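Local coordinates for cobalamin biosynthesis protein CobN (Mycobacterium tuberculosis, PDB 7C6O) that is the large, catalytic subunit of cobaltochelatase, which probably inserts cobalt into the corrin ring at the expense of ATP during cobalamin biosynthesis, at residues V257-A261 and A914-V918; P851-W856 and V907-D913; V885-M891 and F943-F948. One frame throughout, in Å; residues are numbered along the deposited sequence.

Interaction 1. Residues V257-A261 and A914-V918; sequences VKPAA and ASRRV
A261 places its methyl over one face of the R916 guanidinium, with CB above the centre and 3.6 Å from R916 CZ. The preceding residue, A260, brings CB to 3.5 Å from S915 O and also meets R916 CB. K258 comes alongside as an aliphatic arm, its CD, CE and NZ all close to A914 O; the polar end makes a weak hydrogen bond from NZ to A914 O at 3.1 Å. A bend at chi3 (-57°) in an otherwise extended chain turns that amino group onto the carbonyl. Two waters bridge the segments. One accepts from A260 N and donates to S915 O at 2.9 Å, while the other accepts from R916 NH1 at 3.0 Å and donates to A261 O.

Segment 914-918 runs from the connection of a beta hairpin, formed by the antiparallel strands 907-911 and 918-923, into its second strand, and it contains an ST turn in which R917 N donates to S915 OG over 3.3 Å. Facing it, residues 259-261 form a single 3-10 turn, with A261 N bonded to K258 O, in the loop that follows strand 246-249. Farther out, P259 CG approaches R917 NH2 at 4.4 Å, and a salt bridge from R917 NE to D846 holds that arginine. D912 accepts from S915 N, and P259 packs on W271.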
# COMPACT_ATOMS: atom_id res chain seq x y z
N VAL A 257 -6.53 10.24 17.91
CA VAL A 257 -7.51 9.20 18.14
C VAL A 257 -8.49 9.03 16.98
O VAL A 257 -9.34 8.14 17.03
CB VAL A 257 -8.29 9.43 19.45
CG1 VAL A 257 -7.35 9.41 20.64
CG2 VAL A 257 -9.06 10.74 19.40
N LYS A 258 -8.39 9.86 15.94
CA LYS A 258 -9.28 9.77 14.78
C LYS A 258 -8.44 9.77 13.50
O LYS A 258 -8.41 10.77 12.77
CB LYS A 258 -10.29 10.92 14.77
CG LYS A 258 -11.45 10.71 13.81
CD LYS A 258 -12.39 11.90 13.81
CE LYS A 258 -12.92 12.18 15.21
NZ LYS A 258 -14.09 13.10 15.17
N PRO A 259 -7.76 8.66 13.21
CA PRO A 259 -6.88 8.64 12.03
C PRO A 259 -7.62 8.87 10.72
O PRO A 259 -7.03 9.40 9.77
CB PRO A 259 -6.25 7.24 12.08
CG PRO A 259 -7.19 6.43 12.92
CD PRO A 259 -7.75 7.38 13.93
N ALA A 260 -8.90 8.50 10.64
CA ALA A 260 -9.67 8.72 9.42
C ALA A 260 -9.74 10.19 9.03
O ALA A 260 -9.97 10.50 7.86
CB ALA A 260 -11.09 8.17 9.58
N ALA A 261 -9.55 11.11 9.97
CA ALA A 261 -9.61 12.53 9.68
C ALA A 261 -8.25 13.14 9.37
O ALA A 261 -8.15 14.35 9.19
CB ALA A 261 -10.27 13.29 10.84
N ALA A 914 -18.63 9.62 14.49
CA ALA A 914 -17.50 10.04 15.32
C ALA A 914 -16.17 9.61 14.70
O ALA A 914 -15.36 10.45 14.32
CB ALA A 914 -17.65 9.46 16.73
N SER A 915 -15.95 8.30 14.59
CA SER A 915 -14.69 7.78 14.07
C SER A 915 -14.60 7.77 12.55
O SER A 915 -13.51 7.57 12.01
CB SER A 915 -14.47 6.35 14.59
OG SER A 915 -15.44 5.48 14.04
N ARG A 916 -15.73 7.98 11.86
CA ARG A 916 -15.86 7.90 10.40
C ARG A 916 -15.63 6.49 9.88
O ARG A 916 -15.49 6.31 8.66
CB ARG A 916 -14.92 8.88 9.68
CG ARG A 916 -15.07 10.31 10.17
CD ARG A 916 -14.22 11.27 9.38
NE ARG A 916 -14.22 12.60 9.98
CZ ARG A 916 -13.58 13.65 9.48
NH1 ARG A 916 -12.89 13.53 8.36
NH2 ARG A 916 -13.65 14.82 10.10
N ARG A 917 -15.62 5.49 10.75
CA ARG A 917 -15.40 4.12 10.32
C ARG A 917 -16.70 3.48 9.85
O ARG A 917 -17.80 3.84 10.30
CB ARG A 917 -14.78 3.31 11.47
CG ARG A 917 -13.38 3.80 11.84
CD ARG A 917 -12.72 2.95 12.92
NE ARG A 917 -11.26 2.99 12.79
CZ ARG A 917 -10.41 2.38 13.61
NH1 ARG A 917 -10.87 1.69 14.65
NH2 ARG A 917 -9.11 2.46 13.40
N VAL A 918 -16.58 2.55 8.91
CA VAL A 918 -17.73 1.79 8.42
C VAL A 918 -18.03 0.69 9.43
O VAL A 918 -17.16 -0.12 9.76
CB VAL A 918 -17.46 1.21 7.03
CG1 VAL A 918 -18.67 0.40 6.56
CG2 VAL A 918 -17.14 2.32 6.04
O HOH W 1 -10.73 6.94 12.57
O HOH W 2 -10.69 15.33 7.52

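Interaction 2. Residues P851-W856 and V907-D913; sequences PSRLAW and VRPVWDD
The indole of W911 is sandwiched: R853 CG lies over one face, 3.8 Å from the centroid of the six-membered ring, and P909 CB, from W911's own strand, covers the opposite face toward its rim. At its edge W911 NE1 donates to P851 O, 2.8 Å away, in the plane of the carbonyl and close to that of the ring, with an N-H...O angle of 152°. Farther round the same edge W911 CH2 meets W856 CB at 3.7 Å, and the two indoles form an offset edge-to-face pair, W911 giving the edge and W856 the face, with planes at 67°. The W856 ring carries P909 CD over one face, a CH-pi contact 3.5 Å from the six-membered centroid, while V907 O approaches W856 CH2 obliquely. With its chain extended from CG to NE, R853 runs across W911 and lays its guanidinium over CE3, the planes 36° apart; R853 NH2 then forms a salt bridge with D913 OD1 at 2.8 Å, meeting its syn lone pair. The NE1 bond restrains the rotation of the W911 ring, and the salt bridge holds the end of R853 against its face.

S852 caps the helix that follows, its OG accepting from A855 N. The first turn of helix 853-874 packs on strand 907-911, whose hairpin partner is strand 918-923, while helix 896-905 borders the contact through I898 against P851 and L902 against W856.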
# COMPACT_ATOMS: atom_id res chain seq x y z
N PRO A 851 -15.22 2.37 2.44
CA PRO A 851 -15.18 3.66 1.75
C PRO A 851 -15.60 4.84 2.62
O PRO A 851 -16.48 4.70 3.47
CB PRO A 851 -16.17 3.46 0.60
CG PRO A 851 -17.15 2.48 1.13
CD PRO A 851 -16.36 1.54 2.00
N SER A 852 -14.97 5.99 2.40
CA SER A 852 -15.45 7.22 2.99
C SER A 852 -16.75 7.64 2.32
O SER A 852 -17.18 7.07 1.32
CB SER A 852 -14.40 8.33 2.85
OG SER A 852 -14.28 8.75 1.50
N ARG A 853 -17.39 8.67 2.89
CA ARG A 853 -18.61 9.19 2.29
C ARG A 853 -18.33 9.78 0.91
O ARG A 853 -19.15 9.65 -0.00
CB ARG A 853 -19.25 10.22 3.22
CG ARG A 853 -19.78 9.64 4.52
CD ARG A 853 -20.48 10.69 5.37
NE ARG A 853 -21.05 10.11 6.58
CZ ARG A 853 -22.28 9.60 6.65
NH1 ARG A 853 -23.06 9.60 5.58
NH2 ARG A 853 -22.72 9.10 7.79
N LEU A 854 -17.18 10.44 0.74
CA LEU A 854 -16.83 10.95 -0.58
C LEU A 854 -16.59 9.82 -1.56
O LEU A 854 -16.98 9.91 -2.73
CB LEU A 854 -15.59 11.85 -0.49
CG LEU A 854 -15.78 13.24 0.13
CD1 LEU A 854 -14.48 14.02 0.08
CD2 LEU A 854 -16.90 13.99 -0.58
N ALA A 855 -15.93 8.74 -1.11
CA ALA A 855 -15.72 7.59 -1.98
C ALA A 855 -17.04 6.90 -2.31
O ALA A 855 -17.20 6.39 -3.43
CB ALA A 855 -14.75 6.61 -1.32
N TRP A 856 -17.98 6.87 -1.37
CA TRP A 856 -19.30 6.33 -1.66
C TRP A 856 -19.97 7.08 -2.80
O TRP A 856 -20.56 6.47 -3.69
CB TRP A 856 -20.17 6.36 -0.40
CG TRP A 856 -21.61 6.02 -0.67
CD1 TRP A 856 -22.69 6.85 -0.52
CD2 TRP A 856 -22.13 4.77 -1.12
NE1 TRP A 856 -23.84 6.18 -0.86
CE2 TRP A 856 -23.52 4.90 -1.23
CE3 TRP A 856 -21.54 3.54 -1.45
CZ2 TRP A 856 -24.34 3.86 -1.66
CZ3 TRP A 856 -22.35 2.51 -1.87
CH2 TRP A 856 -23.74 2.67 -1.97
N VAL A 907 -26.30 -1.99 -1.94
CA VAL A 907 -26.04 -1.99 -0.51
C VAL A 907 -25.33 -0.69 -0.16
O VAL A 907 -24.35 -0.31 -0.82
CB VAL A 907 -25.20 -3.20 -0.08
CG1 VAL A 907 -24.88 -3.13 1.41
CG2 VAL A 907 -25.94 -4.48 -0.40
N ARG A 908 -25.81 -0.02 0.87
CA ARG A 908 -25.25 1.23 1.36
C ARG A 908 -24.37 0.98 2.58
O ARG A 908 -24.72 0.15 3.43
CB ARG A 908 -26.36 2.21 1.73
CG ARG A 908 -25.92 3.66 1.84
CD ARG A 908 -27.03 4.53 2.41
NE ARG A 908 -28.33 4.20 1.83
CZ ARG A 908 -28.81 4.74 0.72
NH1 ARG A 908 -28.11 5.65 0.06
NH2 ARG A 908 -30.01 4.38 0.27
N PRO A 909 -23.24 1.66 2.69
CA PRO A 909 -22.45 1.58 3.92
C PRO A 909 -23.13 2.34 5.05
O PRO A 909 -23.95 3.24 4.83
CB PRO A 909 -21.11 2.23 3.55
CG PRO A 909 -21.14 2.39 2.05
CD PRO A 909 -22.58 2.49 1.67
N VAL A 910 -22.77 1.96 6.28
CA VAL A 910 -23.25 2.62 7.49
C VAL A 910 -22.02 3.09 8.26
O VAL A 910 -21.17 2.27 8.64
CB VAL A 910 -24.12 1.69 8.35
CG1 VAL A 910 -24.54 2.39 9.63
CG2 VAL A 910 -25.34 1.24 7.56
N TRP A 911 -21.93 4.39 8.49
CA TRP A 911 -20.77 4.99 9.14
C TRP A 911 -21.07 5.34 10.59
O TRP A 911 -22.20 5.71 10.94
CB TRP A 911 -20.33 6.26 8.41
CG TRP A 911 -19.77 6.04 7.04
CD1 TRP A 911 -18.46 5.81 6.71
CD2 TRP A 911 -20.49 6.05 5.80
NE1 TRP A 911 -18.33 5.67 5.35
CE2 TRP A 911 -19.56 5.81 4.77
CE3 TRP A 911 -21.84 6.23 5.47
CZ2 TRP A 911 -19.94 5.75 3.43
CZ3 TRP A 911 -22.21 6.17 4.14
CH2 TRP A 911 -21.26 5.93 3.13
N ASP A 912 -20.04 5.23 11.43
CA ASP A 912 -20.03 5.86 12.74
C ASP A 912 -19.49 7.27 12.56
O ASP A 912 -18.32 7.46 12.23
CB ASP A 912 -19.17 5.06 13.72
CG ASP A 912 -19.02 5.75 15.06
OD1 ASP A 912 -19.92 5.60 15.91
OD2 ASP A 912 -18.00 6.45 15.26
N ASP A 913 -20.35 8.28 12.76
CA ASP A 913 -19.96 9.64 12.43
C ASP A 913 -18.82 10.17 13.29
O ASP A 913 -18.11 11.08 12.86
CB ASP A 913 -21.17 10.58 12.52
CG ASP A 913 -22.02 10.56 11.27
OD1 ASP A 913 -21.72 9.76 10.35
OD2 ASP A 913 -22.99 11.34 11.19

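Interaction 3. Residues V885-M891 and F943-F948; sequences VWGTSAM and FFRDAF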
# COMPACT_ATOMS: atom_id res chain seq x y z
N VAL A 885 -9.74 -4.88 -8.21
CA VAL A 885 -9.68 -3.93 -7.10
C VAL A 885 -8.31 -4.03 -6.45
O VAL A 885 -7.90 -5.11 -6.01
CB VAL A 885 -10.79 -4.20 -6.07
CG1 VAL A 885 -10.61 -3.30 -4.86
CG2 VAL A 885 -12.16 -3.99 -6.70
N TRP A 886 -7.60 -2.90 -6.36
CA TRP A 886 -6.25 -2.84 -5.83
C TRP A 886 -6.21 -2.06 -4.52
O TRP A 886 -6.99 -1.12 -4.31
CB TRP A 886 -5.29 -2.19 -6.82
CG TRP A 886 -5.10 -2.95 -8.10
CD1 TRP A 886 -5.32 -4.28 -8.30
CD2 TRP A 886 -4.66 -2.41 -9.35
NE1 TRP A 886 -5.03 -4.61 -9.61
CE2 TRP A 886 -4.63 -3.48 -10.27
CE3 TRP A 886 -4.28 -1.13 -9.78
CZ2 TRP A 886 -4.23 -3.30 -11.60
CZ3 TRP A 886 -3.90 -0.96 -11.10
CH2 TRP A 886 -3.87 -2.04 -11.99
N GLY A 887 -5.27 -2.43 -3.66
CA GLY A 887 -5.11 -1.72 -2.40
C GLY A 887 -4.62 -0.29 -2.59
O GLY A 887 -5.07 0.62 -1.90
N THR A 888 -3.70 -0.09 -3.54
CA THR A 888 -3.19 1.26 -3.78
C THR A 888 -4.31 2.18 -4.25
O THR A 888 -4.30 3.37 -3.92
CB THR A 888 -2.03 1.21 -4.79
OG1 THR A 888 -1.33 2.46 -4.77
CG2 THR A 888 -2.52 0.93 -6.20
N SER A 889 -5.29 1.65 -4.99
CA SER A 889 -6.42 2.46 -5.42
C SER A 889 -7.30 2.85 -4.24
O SER A 889 -7.76 4.00 -4.15
CB SER A 889 -7.25 1.69 -6.45
OG SER A 889 -6.46 1.34 -7.58
N ALA A 890 -7.56 1.92 -3.33
CA ALA A 890 -8.34 2.25 -2.14
C ALA A 890 -7.64 3.31 -1.30
O ALA A 890 -8.30 4.15 -0.68
CB ALA A 890 -8.59 1.00 -1.30
N MET A 891 -6.31 3.32 -1.30
CA MET A 891 -5.57 4.32 -0.54
C MET A 891 -5.54 5.67 -1.25
O MET A 891 -5.47 6.71 -0.58
CB MET A 891 -4.16 3.83 -0.26
CG MET A 891 -4.10 2.60 0.63
SD MET A 891 -2.42 1.97 0.80
CE MET A 891 -2.64 0.80 2.14
N PHE A 943 -2.10 -7.55 -2.23
CA PHE A 943 -1.92 -6.49 -1.25
C PHE A 943 -3.26 -6.01 -0.70
O PHE A 943 -3.35 -5.67 0.49
CB PHE A 943 -1.16 -5.30 -1.85
CG PHE A 943 -1.02 -4.16 -0.89
CD1 PHE A 943 -0.14 -4.24 0.18
CD2 PHE A 943 -1.80 -3.02 -1.02
CE1 PHE A 943 -0.02 -3.20 1.08
CE2 PHE A 943 -1.69 -1.98 -0.12
CZ PHE A 943 -0.80 -2.07 0.93
N PHE A 944 -4.30 -5.96 -1.54
CA PHE A 944 -5.62 -5.60 -1.03
C PHE A 944 -6.05 -6.57 0.07
O PHE A 944 -6.57 -6.15 1.11
CB PHE A 944 -6.65 -5.59 -2.16
CG PHE A 944 -8.00 -5.06 -1.74
CD1 PHE A 944 -8.32 -3.73 -1.93
CD2 PHE A 944 -8.94 -5.90 -1.15
CE1 PHE A 944 -9.55 -3.23 -1.54
CE2 PHE A 944 -10.17 -5.41 -0.75
CZ PHE A 944 -10.48 -4.07 -0.96
N ARG A 945 -5.85 -7.87 -0.16
CA ARG A 945 -6.09 -8.86 0.88
C ARG A 945 -5.29 -8.56 2.15
O ARG A 945 -5.83 -8.62 3.26
CB ARG A 945 -5.74 -10.25 0.33
CG ARG A 945 -5.54 -11.34 1.36
CD ARG A 945 -4.66 -12.44 0.77
NE ARG A 945 -3.28 -11.98 0.60
CZ ARG A 945 -2.41 -12.51 -0.25
NH1 ARG A 945 -2.76 -13.52 -1.04
NH2 ARG A 945 -1.17 -12.03 -0.31
N ASP A 946 -4.01 -8.19 1.99
CA ASP A 946 -3.14 -7.94 3.14
C ASP A 946 -3.61 -6.73 3.94
O ASP A 946 -3.66 -6.78 5.18
CB ASP A 946 -1.71 -7.70 2.67
CG ASP A 946 -1.06 -8.93 2.10
OD1 ASP A 946 -1.73 -9.99 2.00
OD2 ASP A 946 0.13 -8.83 1.75
N ALA A 947 -3.92 -5.63 3.26
CA ALA A 947 -4.11 -4.34 3.91
C ALA A 947 -5.55 -4.02 4.26
O ALA A 947 -5.79 -3.18 5.13
CB ALA A 947 -3.55 -3.22 3.02
N PHE A 948 -6.52 -4.64 3.60
CA PHE A 948 -7.93 -4.32 3.80
C PHE A 948 -8.74 -5.58 4.11
O PHE A 948 -9.71 -5.90 3.42
CB PHE A 948 -8.49 -3.59 2.58
CG PHE A 948 -7.85 -2.25 2.35
CD1 PHE A 948 -6.84 -2.09 1.42
CD2 PHE A 948 -8.24 -1.15 3.10
CE1 PHE A 948 -6.25 -0.86 1.22
CE2 PHE A 948 -7.65 0.09 2.91
CZ PHE A 948 -6.65 0.24 1.96
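Strand 880-885 and its parallel neighbour 935-940, adjacent in a mixed eight-stranded sheet, each run at their C-terminal ends into a short helix, and this contact joins the two helices. The axes of segments 887-891 and 943-947 approach to 9.4 Å at 56°, and the backbones come nearest where G887 meets F944, with CA atoms 4.1 Å apart. Having no side chain, G887 lets three phenylalanines gather round its backbone. F943 turns its ring edge to it, CD2 lying 3.8 Å from G887 CA, and F944 brings CD1 to 3.7 Å from G887 N, which lies at the edge of that ring. F948 CE1 comes to G887 O from an oblique direction.

F944 also reaches back to the strand end, where V885 CG1 touches F944 CE1 at 3.5 Å. With CG anti to the backbone N (chi1 -172°), its ring is carried across to V885, and F948 CB from its own segment covers one ring face. One helical turn on from G887, M891 extends beyond CG so that its CE arrives at the edge of F943, 3.6 Å from CZ; SD lies near the same edge, making a Met-aromatic contact at 5.4 Å from the centroid. M891 CG meanwhile abuts the F948 ring at its edge, and A890 CB sits over a face of F948, 4.2 Å from its centroid, as a CH-pi contact.

Helix 595-604 borders F943 and M891, and T888 OG1 is hydrogen-bonded to G596 N. The interface itself appears to rest mainly on dispersion and shape: in the buried interior, aromatic edges fit against the backbone at G887 and against the M891 side chain, with A890 over a face of F948, and no charged group takes part across it.

Overall arrangement
Interactions 2 and 3 interleave along the chain, in the order 851-856, 885-891, 907-913, 943-948, whereas interaction 1 brings in a loop that lies 653 residues before its partner 914-918. Interactions 1 and 2 have centres 12 Å apart and touch through the hairpin of strands 907-911 and 918-923: R917 O probably accepts a hydrogen bond from D912 N, 2.9 Å away. Interaction 3 lies deeper and touches neither, its centre about 17 Å from that of interaction 2 and about 19 Å from that of interaction 1, whose segments also alternate with its own. Helix 896-905 links interactions 2 and 3, its I898 packing on both P851 and F944. Together they join the peripheral hairpin, the loop that follows strand 246-249 and the buried sheet ends.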